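Local coordinates for protein CAS6A (Thermus thermophilus, PDB 4C97) that is a Cas6-family CRISPR protein that probably acts as an endoribonuclease, cleaving CRISPR RNA precursors in antiviral defence, at residues V63-L66 and L70-R73; R154-A157 and K162-E165. The protein carries 1 engineered substitution. All blocks are in the same frame, centred on the assembly; numbering follows the deposited sequence. Where two conformers were deposited one is given.

In the fold
Contact 1 lies in the buried interior and contact 2 on the surface; their centres are about 20 Å apart. Contact 1 joins strand 58-65 to helix 68-79, which follows it. Contact 2 joins helix 144-158 to the loop that leads into helix 165-174. Both are local: each joins an element to what follows it within a few residues. The chemistry follows the place. Contact 1 is apolar packing of two leucines and a tyrosine, with no hydrogen bond across it. Contact 2 rests on a glutamate carboxylate that accepts a backbone N-H of the loop. Segments 63-66 and 154-157 also touch, Leu-66 CD1 packing 3.9 Å from Arg-154 NH2.

Contact 1 (V63-L66 and L70-R73); sequences VSLL and LYAR
Leu-65 overlaps both Leu-70 and Tyr-71 with the two methyls at the end of its side chain. The motif is a strand followed by a helix that lies against its sheet. Here strand 58-65, in a five-stranded antiparallel sheet, turns into helix 68-79. In the beta-alpha-beta-beta-alpha-beta order of this ferredoxin-like domain, as in other RAMP proteins, the contact joins the third strand to the second helix. The backbones come closest at Leu-65 and Tyr-71, with 5.6 Å between their CA atoms.

The CB of Leu-65 points toward the helix. Its CG is anti to the carbonyl carbon (chi1 -52°), and the branch carries its two methyls to different neighbours. CD2 goes to Leu-70 and CD1 to Tyr-71. The side chains of Leu-65 and Leu-70 cross at about a right angle. Leu-65 CD2 meets both the branch point and one methyl of its partner, 4.1 Å from Leu-70 CG and equally far from Leu-70 CD2. The contact is apolar packing, with no hydrogen bond between the segments.

Neighbouring elements extend this core. Leu-70 also packs on Leu-33 of helix 22-36, and Leu-65 also touches Leu-74, one turn past Leu-70 on helix 68-79. The Tyr-71 side chain touches Val-6 and Ala-8 of strand 6-15.

The Tyr-71 ring is met obliquely by the same methyl that touches its backbone. Leu-65 CD1 is 4.3 Å from Tyr-71 CD1, but closer to the main chain, at 3.8 Å from Tyr-71 CA.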
loop_
_atom_site.group_PDB
_atom_site.type_symbol
_atom_site.label_atom_id
_atom_site.label_comp_id
_atom_site.label_asym_id
_atom_site.label_seq_id
_atom_site.Cartn_x
_atom_site.Cartn_y
_atom_site.Cartn_z
ATOM N N VAL A 63 4.455 6.393 -5.612
ATOM C CA VAL A 63 3.404 6.014 -6.529
ATOM C C VAL A 63 3.500 4.520 -6.756
ATOM O O VAL A 63 4.524 4.037 -7.252
ATOM C CB VAL A 63 3.561 6.747 -7.866
ATOM C CG1 VAL A 63 2.485 6.316 -8.864
ATOM C CG2 VAL A 63 3.520 8.235 -7.654
ATOM N N SER A 64 2.444 3.796 -6.370
ATOM C CA SER A 64 2.344 2.365 -6.621
ATOM C C SER A 64 1.482 2.118 -7.807
ATOM O O SER A 64 0.373 2.641 -7.894
ATOM C CB SER A 64 1.674 1.593 -5.477
ATOM O OG SER A 64 2.378 1.706 -4.278
ATOM N N LEU A 65 1.988 1.245 -8.666
ATOM C CA LEU A 65 1.361 0.884 -9.924
ATOM C C LEU A 65 1.192 -0.618 -9.924
ATOM O O LEU A 65 2.178 -1.369 -9.831
ATOM C CB LEU A 65 2.225 1.338 -11.093
ATOM C CG LEU A 65 2.613 2.821 -11.026
ATOM C CD1 LEU A 65 3.653 3.183 -12.079
ATOM C CD2 LEU A 65 1.351 3.694 -11.166
ATOM N N LEU A 66 -0.066 -1.047 -9.994
ATOM C CA LEU A 66 -0.426 -2.446 -9.725
ATOM C C LEU A 66 -0.698 -3.282 -10.973
ATOM O O LEU A 66 -0.941 -4.497 -10.882
ATOM C CB LEU A 66 -1.641 -2.505 -8.781
ATOM C CG LEU A 66 -1.469 -1.722 -7.485
ATOM C CD1 LEU A 66 -2.731 -1.853 -6.663
ATOM C CD2 LEU A 66 -0.252 -2.171 -6.672
ATOM N N LEU A 70 -0.125 0.280 -16.861
ATOM C CA LEU A 70 -0.046 1.544 -16.168
ATOM C C LEU A 70 1.404 1.840 -15.825
ATOM O O LEU A 70 1.861 2.960 -15.984
ATOM C CB LEU A 70 -0.930 1.524 -14.921
ATOM C CG LEU A 70 -1.201 2.852 -14.234
ATOM C CD1 LEU A 70 -1.786 3.862 -15.226
ATOM C CD2 LEU A 70 -2.129 2.673 -13.051
ATOM N N TYR A 71 2.115 0.823 -15.360
ATOM C CA TYR A 71 3.550 0.905 -15.127
ATOM C C TYR A 71 4.294 1.391 -16.390
ATOM O O TYR A 71 5.072 2.348 -16.354
ATOM C CB TYR A 71 4.066 -0.477 -14.734
ATOM C CG TYR A 71 5.572 -0.554 -14.568
ATOM C CD1 TYR A 71 6.201 0.083 -13.521
ATOM C CD2 TYR A 71 6.356 -1.259 -15.461
ATOM C CE1 TYR A 71 7.564 0.027 -13.368
ATOM C CE2 TYR A 71 7.727 -1.321 -15.305
ATOM C CZ TYR A 71 8.319 -0.676 -14.234
ATOM O OH TYR A 71 9.686 -0.704 -14.038
ATOM N N ALA A 72 4.017 0.720 -17.497
ATOM C CA ALA A 72 4.671 0.980 -18.778
ATOM C C ALA A 72 4.427 2.411 -19.193
ATOM O O ALA A 72 5.324 3.083 -19.694
ATOM C CB ALA A 72 4.140 0.040 -19.840
ATOM N N ARG A 73 3.201 2.875 -19.007
ATOM C CA ARG A 73 2.897 4.245 -19.384
ATOM C C ARG A 73 3.391 5.311 -18.415
ATOM O O ARG A 73 3.835 6.378 -18.852
ATOM C CB ARG A 73 1.412 4.399 -19.587
ATOM C CG ARG A 73 0.932 3.702 -20.807
ATOM C CD ARG A 73 -0.575 3.686 -20.838
ATOM N NE ARG A 73 -1.084 3.019 -22.031
ATOM C CZ ARG A 73 -0.895 1.734 -22.323
ATOM N NH1 ARG A 73 -0.201 0.939 -21.513
ATOM N NH2 ARG A 73 -1.402 1.239 -23.444
#

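Contact 2 (R154-A157 and K162-E165); sequences RLEA and KAPE
Glu-156 reaches from helix 144-158 across Lys-162 to the backbone of Ala-163. Its CG lies anti to the carbonyl carbon (chi1 -70°), and the chain is extended beyond it (chi2 -176°). This brings the carboxylate to the loop. Ala-163 N donates a hydrogen bond to Glu-156 OE2, 2.8 Å long. The N-H comes to the anti side of the oxygen and is tilted out of the carboxylate plane by 27°.

A water modelled between Glu-156 OE2 and Ala-163 O may bridge them, but it lies too close to OE2 for this to be certain. The Ala-163 methyl rests near this oxygen too, with CB 3.6 Å from Glu-156 OE2.

Lys-162 is extended as well and crosses Glu-156 at about a right angle. Glu-156 CG packs on Lys-162, 3.9 Å from CA and 4.1 Å from CG of Lys-162. Glu-156 OE2 is nearer still to Lys-162 CA, at 3.7 Å. The charged ends do not touch. Lys-162 NZ stays 5.7 Å from Glu-156 OE1, so any attraction between them is probably modest.

Glu-156 OE1 has its own partner, a salt bridge to Arg-168 of helix 165-174. One carboxylate thus ties helix 144-158 both to the connecting loop and to the next helix. Pro-164 occupies the N-cap position of that helix and packs on Glu-210 of helix 209-225.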
loop_
_atom_site.group_PDB
_atom_site.type_symbol
_atom_site.label_atom_id
_atom_site.label_comp_id
_atom_site.label_asym_id
_atom_site.label_seq_id
_atom_site.Cartn_x
_atom_site.Cartn_y
_atom_site.Cartn_z
ATOM N N ARG A 154 -7.905 -6.843 -3.739
ATOM C CA ARG A 154 -7.087 -6.114 -4.696
ATOM C C ARG A 154 -6.090 -7.039 -5.393
ATOM O O ARG A 154 -5.803 -6.897 -6.593
ATOM C CB ARG A 154 -6.393 -4.943 -4.001
ATOM C CG ARG A 154 -7.367 -3.973 -3.321
ATOM C CD ARG A 154 -6.705 -2.661 -2.964
ATOM N NE ARG A 154 -6.633 -1.803 -4.136
ATOM C CZ ARG A 154 -5.912 -0.694 -4.229
ATOM N NH1 ARG A 154 -5.162 -0.250 -3.219
ATOM N NH2 ARG A 154 -5.957 -0.025 -5.351
ATOM N N LEU A 155 -5.572 -8.013 -4.656
ATOM C CA LEU A 155 -4.673 -8.980 -5.269
ATOM C C LEU A 155 -5.409 -9.807 -6.321
ATOM O O LEU A 155 -4.860 -10.125 -7.404
ATOM C CB LEU A 155 -4.051 -9.865 -4.208
ATOM C CG LEU A 155 -3.166 -10.999 -4.740
ATOM C CD1 LEU A 155 -2.016 -10.451 -5.599
ATOM C CD2 LEU A 155 -2.661 -11.818 -3.579
ATOM N N GLU A 156 -6.663 -10.128 -6.031
ATOM C CA GLU A 156 -7.500 -10.827 -6.997
ATOM C C GLU A 156 -7.929 -9.928 -8.164
ATOM O O GLU A 156 -8.074 -10.421 -9.280
ATOM C CB GLU A 156 -8.719 -11.466 -6.308
ATOM C CG GLU A 156 -8.332 -12.633 -5.423
ATOM C CD GLU A 156 -9.524 -13.347 -4.799
ATOM O OE1 GLU A 156 -10.641 -12.782 -4.803
ATOM O OE2 GLU A 156 -9.347 -14.494 -4.333
ATOM N N ALA A 157 -8.137 -8.634 -7.914
ATOM C CA ALA A 157 -8.443 -7.703 -9.009
ATOM C C ALA A 157 -7.302 -7.543 -9.993
ATOM O O ALA A 157 -7.534 -7.480 -11.210
ATOM C CB ALA A 157 -8.828 -6.355 -8.465
ATOM N N LYS A 162 -6.813 -16.201 -8.377
ATOM C CA LYS A 162 -7.785 -16.024 -7.314
ATOM C C LYS A 162 -7.641 -17.140 -6.304
ATOM O O LYS A 162 -7.276 -18.261 -6.651
ATOM C CB LYS A 162 -9.191 -16.013 -7.888
ATOM C CG LYS A 162 -9.403 -14.784 -8.712
ATOM C CD LYS A 162 -10.784 -14.652 -9.227
ATOM C CE LYS A 162 -10.891 -13.387 -10.033
ATOM N NZ LYS A 162 -12.299 -13.027 -10.273
ATOM N N ALA A 163 -7.951 -16.839 -5.052
ATOM C CA ALA A 163 -7.836 -17.848 -4.010
ATOM C C ALA A 163 -9.025 -18.795 -4.046
ATOM O O ALA A 163 -10.173 -18.370 -4.218
ATOM C CB ALA A 163 -7.743 -17.202 -2.654
ATOM N N PRO A 164 -8.765 -20.089 -3.851
ATOM C CA PRO A 164 -9.889 -21.008 -3.665
ATOM C C PRO A 164 -10.767 -20.519 -2.516
ATOM O O PRO A 164 -10.264 -19.929 -1.563
ATOM C CB PRO A 164 -9.209 -22.329 -3.311
ATOM C CG PRO A 164 -7.878 -22.233 -3.996
ATOM C CD PRO A 164 -7.472 -20.789 -3.854
ATOM N N GLU A 165 -12.066 -20.759 -2.613
ATOM C CA GLU A 165 -13.002 -20.213 -1.634
ATOM C C GLU A 165 -12.671 -20.643 -0.201
ATOM O O GLU A 165 -12.762 -19.846 0.728
ATOM C CB GLU A 165 -14.441 -20.589 -2.027
ATOM C CG GLU A 165 -15.509 -19.796 -1.283
ATOM C CD GLU A 165 -15.542 -18.334 -1.665
ATOM O OE1 GLU A 165 -15.042 -17.995 -2.748
ATOM O OE2 GLU A 165 -16.070 -17.508 -0.878
HETATM O O HOH W 1 -11.084 -15.719 -3.133
#